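Long-range contacts in pyrrolidone-carboxylate peptidase (Deinococcus radiodurans R1, PDB 5Z48), which probably removes an N-terminal pyroglutamyl (5-oxoprolyl) group from peptides as a cysteine peptidase, except where the next residue is proline: residues T5-F11 / P65-T71; L56-S61 / H152-L157; L119-I124 / A207-Q211. One frame throughout, in Å; residues are numbered along the deposited sequence.

Contact 1 of 3, residues T5-F11 / P65-T71; sequences TLLLTGF and PGAVLLT. With PCA (pyroglutamic acid), chain I.
Thr71 grips the carbonyl of Thr9 twice: its side-chain OG1 donates to Thr9 O at 2.8 Å, in the carbonyl plane on a lone pair, while its backbone N reaches the same oxygen from above that plane. With chi1 at 76°, Thr71 OG1 sits between its own N and carbonyl carbon, turned to the neighbouring strand, and CG2 is left to meet Leu8 CD1 at 3.8 Å. A serine in place of Thr71 could keep the hydroxyl bond but would probably open a gap beside Leu8 CD1 and leave the hydroxyl freer to rotate. Thr9 OG1 lies against Leu70 CD2, and a water joins it to Thr71 O, to which the water donates at 2.7 Å. Next door, one face of the Phe11 ring lies against the bound pyroglutamate, with PCA CG 3.6 Å from Phe11 CG. Behind this end run parallel strands 5-11 and 67-71, their axes 14° apart. Leu7 bonds twice to strand 67-71, its N donating to Ala67 O and its O accepting from Leu69 N at 2.8 Å, a nearly straight bond of 170°. Leu69 O in turn takes Thr9 N at 3.0 Å. One face of the sheet carries Leu6, Leu8, Ala67 and Leu69, against helix 194-211; Leu7, Thr9, Val68 and Leu70 occupy the other. Strand 38-45 pairs with the far edge of 5-11, and Ser22 OG bonds to Phe11 N. The C-terminal ends of parallel strands thus carry the pocket, as is usual in alpha/beta folds: apolar side chains hold the sheet between its helices, and the doubly bonded Thr9 carbonyl ties the strands together just before Phe11 offers an apolar surface to the pyroglutamyl ring.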
ATOM      1  N   THR B   5     -19.226  21.062 -28.479  1.00 20.01           N
ATOM      2  CA  THR B   5     -18.059  20.197 -28.507  1.00 18.22           C
ATOM      3  C   THR B   5     -17.587  19.916 -27.091  1.00 17.13           C
ATOM      4  O   THR B   5     -17.422  20.846 -26.297  1.00 16.94           O
ATOM      5  CB  THR B   5     -16.908  20.858 -29.257  1.00 18.67           C
ATOM      6  OG1 THR B   5     -17.318  21.073 -30.616  1.00 21.58           O
ATOM      7  CG2 THR B   5     -15.618  20.010 -29.197  1.00 20.76           C
ATOM      8  N   LEU B   6     -17.348  18.646 -26.784  1.00 15.24           N
ATOM      9  CA  LEU B   6     -16.603  18.308 -25.574  1.00 13.89           C
ATOM     10  C   LEU B   6     -15.145  18.129 -25.984  1.00 14.84           C
ATOM     11  O   LEU B   6     -14.832  17.316 -26.871  1.00 14.00           O
ATOM     12  CB  LEU B   6     -17.152  17.051 -24.897  1.00 13.41           C
ATOM     13  CG  LEU B   6     -16.369  16.655 -23.619  1.00 19.31           C
ATOM     14  CD1 LEU B   6     -17.299  16.221 -22.499  1.00 23.97           C
ATOM     15  CD2 LEU B   6     -15.411  15.546 -23.899  1.00 19.89           C
ATOM     16  N   LEU B   7     -14.253  18.938 -25.397  1.00 12.78           N
ATOM     17  CA  LEU B   7     -12.819  18.787 -25.647  1.00 12.11           C
ATOM     18  C   LEU B   7     -12.266  17.701 -24.742  1.00 12.33           C
ATOM     19  O   LEU B   7     -12.376  17.808 -23.529  1.00 11.04           O
ATOM     20  CB  LEU B   7     -12.090  20.113 -25.399  1.00 12.99           C
ATOM     21  CG  LEU B   7     -10.550  20.055 -25.469  1.00 12.63           C
ATOM     22  CD1 LEU B   7     -10.108  19.683 -26.871  1.00 14.66           C
ATOM     23  CD2 LEU B   7      -9.935  21.428 -25.070  1.00 13.99           C
ATOM     24  N   LEU B   8     -11.674  16.657 -25.324  1.00 10.78           N
ATOM     25  CA  LEU B   8     -11.124  15.527 -24.579  1.00 10.42           C
ATOM     26  C   LEU B   8      -9.633  15.462 -24.841  1.00  8.78           C
ATOM     27  O   LEU B   8      -9.228  15.403 -25.990  1.00 11.03           O
ATOM     28  CB  LEU B   8     -11.797  14.231 -25.032  1.00 11.76           C
ATOM     29  CG  LEU B   8     -11.198  12.931 -24.476  1.00 11.21           C
ATOM     30  CD1 LEU B   8     -11.264  12.890 -22.924  1.00 12.62           C
ATOM     31  CD2 LEU B   8     -11.934  11.729 -25.058  1.00 12.46           C
ATOM     32  N   THR B   9      -8.795  15.532 -23.786  1.00 11.50           N
ATOM     33  CA  THR B   9      -7.352  15.432 -24.027  1.00 10.24           C
ATOM     34  C   THR B   9      -6.757  14.239 -23.285  1.00  9.80           C
ATOM     35  O   THR B   9      -7.290  13.788 -22.276  1.00 10.90           O
ATOM     36  CB  THR B   9      -6.608  16.714 -23.622  1.00 10.41           C
ATOM     37  OG1 THR B   9      -6.672  16.916 -22.194  1.00 12.65           O
ATOM     38  CG2 THR B   9      -7.228  17.926 -24.276  1.00 11.06           C
ATOM     39  N   GLY B  10      -5.648  13.729 -23.828  1.00 10.35           N
ATOM     40  CA  GLY B  10      -4.812  12.755 -23.141  1.00 10.64           C
ATOM     41  C   GLY B  10      -3.366  13.199 -23.267  1.00 11.73           C
ATOM     42  O   GLY B  10      -3.066  14.190 -23.923  1.00 12.38           O
ATOM     43  N   PHE B  11      -2.482  12.453 -22.606  1.00 11.34           N
ATOM     44  CA  PHE B  11      -1.059  12.766 -22.624  1.00 11.11           C
ATOM     45  C   PHE B  11      -0.257  11.662 -23.312  1.00 12.67           C
ATOM     46  O   PHE B  11      -0.639  10.487 -23.291  1.00 12.41           O
ATOM     47  CB  PHE B  11      -0.483  12.955 -21.182  1.00 11.47           C
ATOM     48  CG  PHE B  11      -0.686  14.311 -20.606  1.00  9.72           C
ATOM     49  CD1 PHE B  11       0.119  15.364 -20.980  1.00 10.78           C
ATOM     50  CD2 PHE B  11      -1.696  14.540 -19.655  1.00 12.06           C
ATOM     51  CE1 PHE B  11      -0.035  16.628 -20.433  1.00 11.79           C
ATOM     52  CE2 PHE B  11      -1.859  15.818 -19.077  1.00 13.27           C
ATOM     53  CZ  PHE B  11      -1.042  16.864 -19.475  1.00 15.89           C
ATOM     54  N   PRO B  65     -15.025  25.039 -26.614  1.00 16.30           N
ATOM     55  CA  PRO B  65     -15.813  23.860 -26.240  1.00 15.80           C
ATOM     56  C   PRO B  65     -16.852  24.205 -25.187  1.00 18.01           C
ATOM     57  O   PRO B  65     -16.684  25.144 -24.409  1.00 16.37           O
ATOM     58  CB  PRO B  65     -14.762  22.888 -25.692  1.00 16.58           C
ATOM     59  CG  PRO B  65     -13.629  23.791 -25.199  1.00 17.97           C
ATOM     60  CD  PRO B  65     -13.642  25.002 -26.114  1.00 15.56           C
ATOM     61  N   GLY B  66     -17.938  23.425 -25.177  1.00 15.02           N
ATOM     62  CA  GLY B  66     -18.941  23.533 -24.136  1.00 14.49           C
ATOM     63  C   GLY B  66     -18.619  22.790 -22.869  1.00 15.14           C
ATOM     64  O   GLY B  66     -19.315  23.000 -21.873  1.00 16.24           O
ATOM     65  N   ALA B  67     -17.596  21.938 -22.888  1.00 11.96           N
ATOM     66  CA  ALA B  67     -17.130  21.201 -21.721  1.00 12.36           C
ATOM     67  C   ALA B  67     -15.734  20.707 -22.027  1.00 11.03           C
ATOM     68  O   ALA B  67     -15.383  20.517 -23.200  1.00 12.69           O
ATOM     69  CB  ALA B  67     -18.056  20.019 -21.421  1.00 14.36           C
ATOM     70  N   VAL B  68     -14.931  20.502 -20.967  1.00 10.97           N
ATOM     71  CA  VAL B  68     -13.518  20.142 -21.101  1.00 12.58           C
ATOM     72  C   VAL B  68     -13.221  18.984 -20.157  1.00 12.33           C
ATOM     73  O   VAL B  68     -13.376  19.111 -18.928  1.00 11.16           O
ATOM     74  CB  VAL B  68     -12.591  21.340 -20.806  1.00 11.24           C
ATOM     75  CG1 VAL B  68     -11.118  20.962 -20.897  1.00 12.45           C
ATOM     76  CG2 VAL B  68     -12.945  22.529 -21.722  1.00 12.68           C
ATOM     77  N   LEU B  69     -12.794  17.853 -20.728  1.00  9.81           N
ATOM     78  CA  LEU B  69     -12.382  16.661 -19.979  1.00  8.26           C
ATOM     79  C   LEU B  69     -10.901  16.368 -20.246  1.00  9.75           C
ATOM     80  O   LEU B  69     -10.534  15.838 -21.300  1.00 10.22           O
ATOM     81  CB  LEU B  69     -13.278  15.462 -20.331  1.00 11.05           C
ATOM     82  CG  LEU B  69     -13.004  14.181 -19.514  1.00 10.76           C
ATOM     83  CD1 LEU B  69     -13.080  14.411 -18.020  1.00 11.10           C
ATOM     84  CD2 LEU B  69     -14.040  13.108 -19.886  1.00 12.38           C
ATOM     85  N   LEU B  70     -10.026  16.718 -19.299  1.00 10.47           N
ATOM     86  CA  LEU B  70      -8.600  16.466 -19.420  1.00  8.93           C
ATOM     87  C   LEU B  70      -8.292  15.131 -18.735  1.00  8.92           C
ATOM     88  O   LEU B  70      -8.764  14.907 -17.604  1.00 10.11           O
ATOM     89  CB  LEU B  70      -7.828  17.585 -18.728  1.00  8.94           C
ATOM     90  CG  LEU B  70      -8.240  19.024 -19.092  1.00 10.89           C
ATOM     91  CD1 LEU B  70      -7.518  19.971 -18.065  1.00 14.21           C
ATOM     92  CD2 LEU B  70      -7.867  19.401 -20.500  1.00 12.36           C
ATOM     93  N   THR B  71      -7.531  14.258 -19.390  1.00  9.58           N
ATOM     94  CA  THR B  71      -7.225  12.956 -18.792  1.00  9.66           C
ATOM     95  C   THR B  71      -5.716  12.679 -18.786  1.00 10.28           C
ATOM     96  O   THR B  71      -4.935  13.217 -19.590  1.00 10.45           O
ATOM     97  CB  THR B  71      -7.970  11.789 -19.501  1.00 11.53           C
ATOM     98  OG1 THR B  71      -7.381  11.466 -20.757  1.00 11.37           O
ATOM     99  CG2 THR B  71      -9.434  12.164 -19.730  1.00 11.94           C
TER
HETATM  100  N   PCA I 302       0.396  11.598 -15.892  1.00 12.52           N
HETATM  101  CA  PCA I 302       1.341  12.582 -15.374  1.00 16.03           C
HETATM  102  CB  PCA I 302       1.785  13.465 -16.552  1.00 15.03           C
HETATM  103  CG  PCA I 302       1.194  12.873 -17.832  1.00 13.13           C
HETATM  104  CD  PCA I 302       0.304  11.771 -17.317  1.00 10.05           C
HETATM  105  OE  PCA I 302      -0.404  11.097 -18.074  1.00 12.15           O
HETATM  106  C   PCA I 302       0.712  13.349 -14.194  1.00 17.95           C
HETATM  107  O   PCA I 302       0.978  14.528 -13.941  1.00 14.84           O
HETATM  108  OXT PCA I 302      -0.148  12.787 -13.459  1.00 21.19           O
HETATM  109  O   HOH W   1      -4.662  15.576 -20.872  1.00 13.49           O

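Contact 2 of 3, residues L56-S61 / H152-L157; sequences LTRLLS and HALHWL
Thr57 and His152 make the polar link between the two helices: Thr57 OG1 lies 2.8 Å from His152 NE2, in the plane of the imidazole at its edge, and either partner could be the donor. The two side chains cross at about a right angle. Extension of the imidazole away from its backbone N (chi1 179°) carries NE2 across to the threonine, whose hydroxyl has a second, weak bond to Gly53 O one helical turn earlier.

The aromatic contact centres on Trp156. Leu60 CB stands over one face of the indole, 3.9 Å from the centroid of the six-membered ring and 17° off its normal, a CH-pi contact. Leu60 CD1 lies on the same side of the indole, past its rim, 3.9 Å from Trp156 CE3. The methyl CG2 of Thr57 approaches Trp156 NE1 obliquely at 3.6 Å, and Ser61 CB borders CZ2, so that three residues of helix 49-63 fit round one indole.

Purely apolar contacts fill the inner side. Leu56 CD2 meets Ala153 CB at 4.0 Å, and Leu60 CD1 reaches the same methyl at 4.2 Å.

The axes of 56-61 and 152-157 cross at -43° and come within 10.5 Å, a wide separation bridged by the long side chains of His152 and Trp156. Helices 49-63 and 145-159 lie side by side on one face of the central sheet: Leu56 and Leu60 rest on Leu7 of strand 5-11, Leu56 and Ala153 on Leu70, and Leu60 on Val68. Ala153 and Leu157 also reach Cys167 of strand 167-172, while Trp156 stacks with His160, just past the helix end.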
ATOM      1  N   LEU B  56      -2.947  23.619 -25.188  1.00 14.44           N
ATOM      2  CA  LEU B  56      -4.264  23.605 -24.557  1.00 13.62           C
ATOM      3  C   LEU B  56      -4.964  24.948 -24.746  1.00 13.60           C
ATOM      4  O   LEU B  56      -6.168  24.994 -25.046  1.00 13.29           O
ATOM      5  CB  LEU B  56      -4.117  23.249 -23.067  1.00 11.98           C
ATOM      6  CG  LEU B  56      -5.418  23.098 -22.291  1.00 13.91           C
ATOM      7  CD1 LEU B  56      -6.431  22.233 -23.002  1.00 14.05           C
ATOM      8  CD2 LEU B  56      -5.120  22.486 -20.892  1.00 13.20           C
ATOM      9  N   THR B  57      -4.210  26.046 -24.627  1.00 13.35           N
ATOM     10  CA  THR B  57      -4.775  27.362 -24.924  1.00 15.21           C
ATOM     11  C   THR B  57      -5.289  27.426 -26.350  1.00 17.52           C
ATOM     12  O   THR B  57      -6.393  27.940 -26.600  1.00 18.44           O
ATOM     13  CB  THR B  57      -3.737  28.453 -24.686  1.00 14.91           C
ATOM     14  OG1 THR B  57      -3.543  28.620 -23.274  1.00 17.67           O
ATOM     15  CG2 THR B  57      -4.204  29.770 -25.233  1.00 17.51           C
ATOM     16  N   ARG B  58      -4.509  26.914 -27.311  1.00 16.55           N
ATOM     17  CA  ARG B  58      -4.988  26.930 -28.694  1.00 16.04           C
ATOM     18  C   ARG B  58      -6.277  26.119 -28.847  1.00 14.72           C
ATOM     19  O   ARG B  58      -7.211  26.553 -29.536  1.00 16.87           O
ATOM     20  CB  ARG B  58      -3.880  26.435 -29.626  1.00 20.45           C
ATOM     21  CG  ARG B  58      -4.284  26.266 -31.063  1.00 30.10           C
ATOM     22  CD  ARG B  58      -3.069  25.869 -31.862  1.00 38.86           C
ATOM     23  NE  ARG B  58      -3.173  26.302 -33.246  1.00 45.78           N
ATOM     24  N   LEU B  59      -6.346  24.945 -28.218  1.00 14.98           N
ATOM     25  CA  LEU B  59      -7.564  24.136 -28.288  1.00 13.91           C
ATOM     26  C   LEU B  59      -8.761  24.862 -27.666  1.00 13.99           C
ATOM     27  O   LEU B  59      -9.867  24.865 -28.236  1.00 14.21           O
ATOM     28  CB  LEU B  59      -7.337  22.784 -27.590  1.00 15.51           C
ATOM     29  CG  LEU B  59      -6.432  21.790 -28.301  1.00 14.36           C
ATOM     30  CD1 LEU B  59      -5.917  20.739 -27.258  1.00 15.15           C
ATOM     31  CD2 LEU B  59      -7.152  21.124 -29.483  1.00 17.50           C
ATOM     32  N   LEU B  60      -8.576  25.464 -26.484  1.00 14.17           N
ATOM     33  CA  LEU B  60      -9.686  26.166 -25.839  1.00 14.62           C
ATOM     34  C   LEU B  60     -10.169  27.337 -26.687  1.00 16.22           C
ATOM     35  O   LEU B  60     -11.379  27.565 -26.834  1.00 16.66           O
ATOM     36  CB  LEU B  60      -9.258  26.656 -24.461  1.00 13.86           C
ATOM     37  CG  LEU B  60      -8.984  25.552 -23.466  1.00 14.16           C
ATOM     38  CD1 LEU B  60      -8.291  26.152 -22.196  1.00 14.24           C
ATOM     39  CD2 LEU B  60     -10.306  24.869 -23.042  1.00 16.66           C
ATOM     40  N   SER B  61      -9.231  28.065 -27.294  1.00 15.32           N
ATOM     41  CA  SER B  61      -9.584  29.219 -28.118  1.00 17.64           C
ATOM     42  C   SER B  61     -10.236  28.797 -29.441  1.00 20.65           C
ATOM     43  O   SER B  61     -11.236  29.386 -29.875  1.00 23.87           O
ATOM     44  CB  SER B  61      -8.319  30.039 -28.387  1.00 20.37           C
ATOM     45  OG  SER B  61      -8.646  31.285 -28.950  1.00 28.68           O
ATOM     46  N   HIS B 152      -4.218  25.360 -15.496  1.00 10.74           N
ATOM     47  CA  HIS B 152      -4.131  26.214 -16.684  1.00 11.90           C
ATOM     48  C   HIS B 152      -5.492  26.376 -17.362  1.00 11.73           C
ATOM     49  O   HIS B 152      -5.887  27.500 -17.732  1.00 12.61           O
ATOM     50  CB  HIS B 152      -3.118  25.606 -17.645  1.00 13.75           C
ATOM     51  CG  HIS B 152      -2.957  26.368 -18.908  1.00 14.19           C
ATOM     52  ND1 HIS B 152      -1.967  27.315 -19.082  1.00 15.87           N
ATOM     53  CD2 HIS B 152      -3.652  26.325 -20.069  1.00 15.41           C
ATOM     54  CE1 HIS B 152      -2.060  27.820 -20.303  1.00 18.60           C
ATOM     55  NE2 HIS B 152      -3.090  27.255 -20.910  1.00 15.97           N
ATOM     56  N   ALA B 153      -6.217  25.274 -17.558  1.00 12.00           N
ATOM     57  CA  ALA B 153      -7.496  25.367 -18.262  1.00 10.96           C
ATOM     58  C   ALA B 153      -8.522  26.140 -17.438  1.00 12.30           C
ATOM     59  O   ALA B 153      -9.265  26.974 -17.992  1.00 12.36           O
ATOM     60  CB  ALA B 153      -8.005  23.961 -18.587  1.00 11.47           C
ATOM     61  N   LEU B 154      -8.605  25.875 -16.128  1.00 11.24           N
ATOM     62  CA  LEU B 154      -9.601  26.569 -15.314  1.00 11.46           C
ATOM     63  C   LEU B 154      -9.319  28.066 -15.279  1.00 12.15           C
ATOM     64  O   LEU B 154     -10.242  28.883 -15.368  1.00 13.20           O
ATOM     65  CB  LEU B 154      -9.634  25.951 -13.908  1.00 10.84           C
ATOM     66  CG  LEU B 154     -10.236  24.554 -13.857  1.00  9.34           C
ATOM     67  CD1 LEU B 154      -9.882  23.866 -12.515  1.00 10.06           C
ATOM     68  CD2 LEU B 154     -11.773  24.612 -14.014  1.00 11.30           C
ATOM     69  N   HIS B 155      -8.033  28.440 -15.185  1.00 12.73           N
ATOM     70  CA  HIS B 155      -7.647  29.851 -15.177  1.00 12.14           C
ATOM     71  C   HIS B 155      -8.001  30.525 -16.501  1.00 12.41           C
ATOM     72  O   HIS B 155      -8.582  31.622 -16.505  1.00 14.63           O
ATOM     73  CB  HIS B 155      -6.142  29.955 -14.926  1.00 12.63           C
ATOM     74  CG  HIS B 155      -5.647  31.366 -14.855  1.00 14.07           C
ATOM     75  ND1 HIS B 155      -5.975  32.209 -13.816  1.00 16.24           N
ATOM     76  CD2 HIS B 155      -4.825  32.069 -15.669  1.00 16.61           C
ATOM     77  CE1 HIS B 155      -5.390  33.383 -14.003  1.00 19.14           C
ATOM     78  NE2 HIS B 155      -4.687  33.328 -15.122  1.00 20.54           N
ATOM     79  N   TRP B 156      -7.638  29.893 -17.625  1.00 13.18           N
ATOM     80  CA  TRP B 156      -7.929  30.461 -18.944  1.00 14.08           C
ATOM     81  C   TRP B 156      -9.429  30.666 -19.117  1.00 13.60           C
ATOM     82  O   TRP B 156      -9.885  31.738 -19.535  1.00 14.41           O
ATOM     83  CB  TRP B 156      -7.364  29.534 -20.043  1.00 15.21           C
ATOM     84  CG  TRP B 156      -7.436  30.150 -21.407  1.00 16.95           C
ATOM     85  CD1 TRP B 156      -6.434  30.820 -22.050  1.00 16.21           C
ATOM     86  CD2 TRP B 156      -8.574  30.180 -22.287  1.00 17.20           C
ATOM     87  NE1 TRP B 156      -6.874  31.260 -23.277  1.00 17.50           N
ATOM     88  CE2 TRP B 156      -8.174  30.869 -23.453  1.00 16.45           C
ATOM     89  CE3 TRP B 156      -9.887  29.679 -22.202  1.00 15.95           C
ATOM     90  CZ2 TRP B 156      -9.040  31.093 -24.531  1.00 19.10           C
ATOM     91  CZ3 TRP B 156     -10.745  29.895 -23.268  1.00 15.92           C
ATOM     92  CH2 TRP B 156     -10.320  30.607 -24.421  1.00 17.90           C
ATOM     93  N   LEU B 157     -10.218  29.643 -18.768  1.00 13.48           N
ATOM     94  CA  LEU B 157     -11.664  29.758 -18.912  1.00 11.99           C
ATOM     95  C   LEU B 157     -12.215  30.910 -18.072  1.00 12.46           C
ATOM     96  O   LEU B 157     -13.002  31.725 -18.565  1.00 14.07           O
ATOM     97  CB  LEU B 157     -12.328  28.441 -18.543  1.00 14.05           C
ATOM     98  CG  LEU B 157     -12.171  27.316 -19.583  1.00 13.32           C
ATOM     99  CD1 LEU B 157     -12.600  26.000 -18.910  1.00 13.65           C
ATOM    100  CD2 LEU B 157     -12.979  27.591 -20.853  1.00 15.63           C
TER

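Contact 3 of 3, residues L119-I124 / A207-Q211; sequences LPLRAI and AITAQ. With DMS (dimethyl sulfoxide), chain H.
Ile208 joins the two segments by apolar contact, its CG1-CD1 branch lying between Leu119 and Ile124. Leu119 CD2 meets Ile208 CD1 at 3.8 Å, and Ile124 CD1 comes to 3.7 Å from Ile208 CG1. That branch points away from the carbonyl carbon of Ile208, next to its N (chi1 -70°), which brings it round toward helix 121-130. Beside it, Ala207 CB sits against Ile124, 4.2 Å from CG1; the alanine lets the backbones come close, with Ile124 CA and Ala207 CA only 5.6 Å apart.

Gln211 packs by its carbon chain. Pro120 CG touches Gln211 CG at 3.7 Å as the two side chains slide past one another. A bend at chi2 (-66°) turns the amide over Ala123, whose CB lies 3.7 Å from Gln211 NE2.

Polar bonds gather at the start of helix 121-130. Pro120, centre of an inverse gamma turn, occupies the N-cap, and its O accepts from Ile124 N. Leu121 N in the first turn donates to the oxygen of a dimethyl sulfoxide at 2.9 Å, probably a crystallisation additive. Arg122 turns elsewhere, forming salt bridges with Asp91 and Asp104 of a neighbouring subunit.

The chemistry is therefore graded: Ile208 and Leu119 lie inward against strand 67-73 and Ile124 against Leu82 of strand 80-90, while an amide borders the exposed rim.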
ATOM      1  N   LEU B 119     -16.570  20.336 -13.211  1.00 11.76           N
ATOM      2  CA  LEU B 119     -17.340  19.198 -13.677  1.00 12.79           C
ATOM      3  C   LEU B 119     -18.399  18.815 -12.639  1.00 10.59           C
ATOM      4  O   LEU B 119     -18.250  19.090 -11.444  1.00 11.84           O
ATOM      5  CB  LEU B 119     -16.419  17.992 -13.926  1.00 10.42           C
ATOM      6  CG  LEU B 119     -15.400  18.130 -15.058  1.00 10.55           C
ATOM      7  CD1 LEU B 119     -14.656  16.844 -15.175  1.00 11.48           C
ATOM      8  CD2 LEU B 119     -16.159  18.431 -16.338  1.00 12.62           C
ATOM      9  N   PRO B 120     -19.477  18.136 -13.071  1.00 13.45           N
ATOM     10  CA  PRO B 120     -20.499  17.641 -12.139  1.00 11.39           C
ATOM     11  C   PRO B 120     -20.013  16.339 -11.503  1.00 13.28           C
ATOM     12  O   PRO B 120     -20.309  15.250 -11.970  1.00 13.61           O
ATOM     13  CB  PRO B 120     -21.716  17.452 -13.051  1.00 11.45           C
ATOM     14  CG  PRO B 120     -21.119  17.138 -14.412  1.00 11.42           C
ATOM     15  CD  PRO B 120     -19.867  17.972 -14.479  1.00 12.00           C
ATOM     16  N   LEU B 121     -19.180  16.488 -10.450  1.00 12.48           N
ATOM     17  CA  LEU B 121     -18.442  15.339  -9.908  1.00 12.80           C
ATOM     18  C   LEU B 121     -19.378  14.222  -9.480  1.00 11.71           C
ATOM     19  O   LEU B 121     -19.128  13.050  -9.806  1.00 12.32           O
ATOM     20  CB  LEU B 121     -17.545  15.764  -8.728  1.00 13.14           C
ATOM     21  CG  LEU B 121     -16.506  16.823  -9.095  1.00 15.49           C
ATOM     22  CD1 LEU B 121     -15.752  17.234  -7.805  1.00 15.70           C
ATOM     23  CD2 LEU B 121     -15.540  16.393 -10.204  1.00 15.42           C
ATOM     24  N   ARG B 122     -20.422  14.536  -8.703  1.00 12.84           N
ATOM     25  CA  ARG B 122     -21.267  13.453  -8.187  1.00 10.92           C
ATOM     26  C   ARG B 122     -22.060  12.778  -9.301  1.00 12.37           C
ATOM     27  O   ARG B 122     -22.239  11.549  -9.262  1.00 12.78           O
ATOM     28  CB  ARG B 122     -22.199  13.949  -7.079  1.00 14.08           C
ATOM     29  CG  ARG B 122     -21.464  14.451  -5.827  1.00 15.57           C
ATOM     30  CD  ARG B 122     -20.743  13.355  -5.036  1.00 14.72           C
ATOM     31  NE  ARG B 122     -19.815  13.941  -4.041  1.00 15.21           N
ATOM     32  CZ  ARG B 122     -18.979  13.210  -3.307  1.00 15.74           C
ATOM     33  NH1 ARG B 122     -18.960  11.880  -3.426  1.00 16.70           N
ATOM     34  NH2 ARG B 122     -18.118  13.789  -2.489  1.00 14.60           N
ATOM     35  N   ALA B 123     -22.473  13.526 -10.330  1.00 12.98           N
ATOM     36  CA  ALA B 123     -23.176  12.911 -11.454  1.00 13.13           C
ATOM     37  C   ALA B 123     -22.273  11.944 -12.205  1.00 11.88           C
ATOM     38  O   ALA B 123     -22.724  10.897 -12.686  1.00 12.99           O
ATOM     39  CB  ALA B 123     -23.676  13.992 -12.396  1.00 12.61           C
ATOM     40  N   ILE B 124     -20.983  12.276 -12.327  1.00 11.08           N
ATOM     41  CA  ILE B 124     -20.073  11.341 -12.987  1.00  9.49           C
ATOM     42  C   ILE B 124     -19.885  10.080 -12.146  1.00 11.87           C
ATOM     43  O   ILE B 124     -19.933   8.961 -12.677  1.00 10.94           O
ATOM     44  CB  ILE B 124     -18.724  12.023 -13.280  1.00  9.19           C
ATOM     45  CG1 ILE B 124     -18.900  13.185 -14.278  1.00  9.84           C
ATOM     46  CG2 ILE B 124     -17.706  10.989 -13.835  1.00 10.87           C
ATOM     47  CD1 ILE B 124     -17.639  14.120 -14.339  1.00 10.93           C
ATOM     48  N   ALA B 207     -21.874  11.636 -19.115  1.00 12.05           N
ATOM     49  CA  ALA B 207     -22.525  12.259 -17.958  1.00 11.90           C
ATOM     50  C   ALA B 207     -22.338  13.780 -17.977  1.00 12.54           C
ATOM     51  O   ALA B 207     -23.263  14.528 -17.634  1.00 13.97           O
ATOM     52  CB  ALA B 207     -22.001  11.680 -16.640  1.00 12.56           C
ATOM     53  N   ILE B 208     -21.149  14.240 -18.376  1.00 11.47           N
ATOM     54  CA  ILE B 208     -20.885  15.676 -18.415  1.00 12.51           C
ATOM     55  C   ILE B 208     -21.832  16.355 -19.397  1.00 13.95           C
ATOM     56  O   ILE B 208     -22.455  17.380 -19.096  1.00 15.75           O
ATOM     57  CB  ILE B 208     -19.416  15.937 -18.798  1.00 12.25           C
ATOM     58  CG1 ILE B 208     -18.467  15.513 -17.659  1.00 11.63           C
ATOM     59  CG2 ILE B 208     -19.242  17.415 -19.141  1.00 15.35           C
ATOM     60  CD1 ILE B 208     -17.014  15.244 -18.137  1.00 11.93           C
ATOM     61  N   THR B 209     -21.962  15.778 -20.590  1.00 13.60           N
ATOM     62  CA  THR B 209     -22.772  16.472 -21.585  1.00 15.56           C
ATOM     63  C   THR B 209     -24.255  16.336 -21.294  1.00 22.55           C
ATOM     64  O   THR B 209     -25.042  17.206 -21.691  1.00 22.91           O
ATOM     65  CB  THR B 209     -22.468  15.981 -23.004  1.00 16.75           C
ATOM     66  OG1 THR B 209     -22.793  14.588 -23.111  1.00 19.19           O
ATOM     67  CG2 THR B 209     -20.962  16.169 -23.362  1.00 16.34           C
ATOM     68  N   ALA B 210     -24.661  15.252 -20.638  1.00 18.81           N
ATOM     69  CA  ALA B 210     -26.049  15.125 -20.226  1.00 17.45           C
ATOM     70  C   ALA B 210     -26.398  16.213 -19.218  1.00 19.84           C
ATOM     71  O   ALA B 210     -27.494  16.753 -19.238  1.00 27.09           O
ATOM     72  CB  ALA B 210     -26.296  13.736 -19.640  1.00 20.12           C
ATOM     73  N   GLN B 211     -25.449  16.566 -18.344  1.00 21.68           N
ATOM     74  CA  GLN B 211     -25.745  17.576 -17.326  1.00 26.99           C
ATOM     75  C   GLN B 211     -25.834  18.964 -17.921  1.00 33.15           C
ATOM     76  O   GLN B 211     -26.569  19.810 -17.402  1.00 35.89           O
ATOM     77  CB  GLN B 211     -24.682  17.581 -16.220  1.00 28.94           C
ATOM     78  CG  GLN B 211     -24.662  16.372 -15.321  1.00 32.22           C
ATOM     79  CD  GLN B 211     -25.920  16.259 -14.476  1.00 37.74           C
ATOM     80  OE1 GLN B 211     -26.383  17.240 -13.900  1.00 44.08           O
ATOM     81  NE2 GLN B 211     -26.504  15.071 -14.441  1.00 37.32           N
TER
HETATM   82  S   DMS H 301     -19.019  19.847  -7.914  1.00 38.16           S
HETATM   83  O   DMS H 301     -19.553  18.610  -8.525  1.00 36.78           O
HETATM   84  C1  DMS H 301     -17.663  20.672  -8.794  1.00 36.74           C
HETATM   85  C2  DMS H 301     -18.311  19.533  -6.274  1.00 36.44           C

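Overall arrangement
The three contacts span a three-layer alpha/beta/alpha fold. Contact 1 is the middle of the sheet, and contacts 2 and 3 lie on its two faces, their centres about 10 and 13 Å from that of contact 1 but 20 Å from each other, with no direct touch. Pro65 CD packs on Leu60 O of contact 2, and Leu6 CD1 on Thr209 CG2 of contact 3. Helix 49-63 leads directly into strand 67-73. Along the chain contact 1 closes before contact 3 opens, whereas contact 2 alternates with both, interlocking early and late segments. Helix 145-159 begins with Cys146, the probable nucleophile, and contact 2 holds its later part against the sheet whose strand 5-11 ends in the pocket residue Phe11.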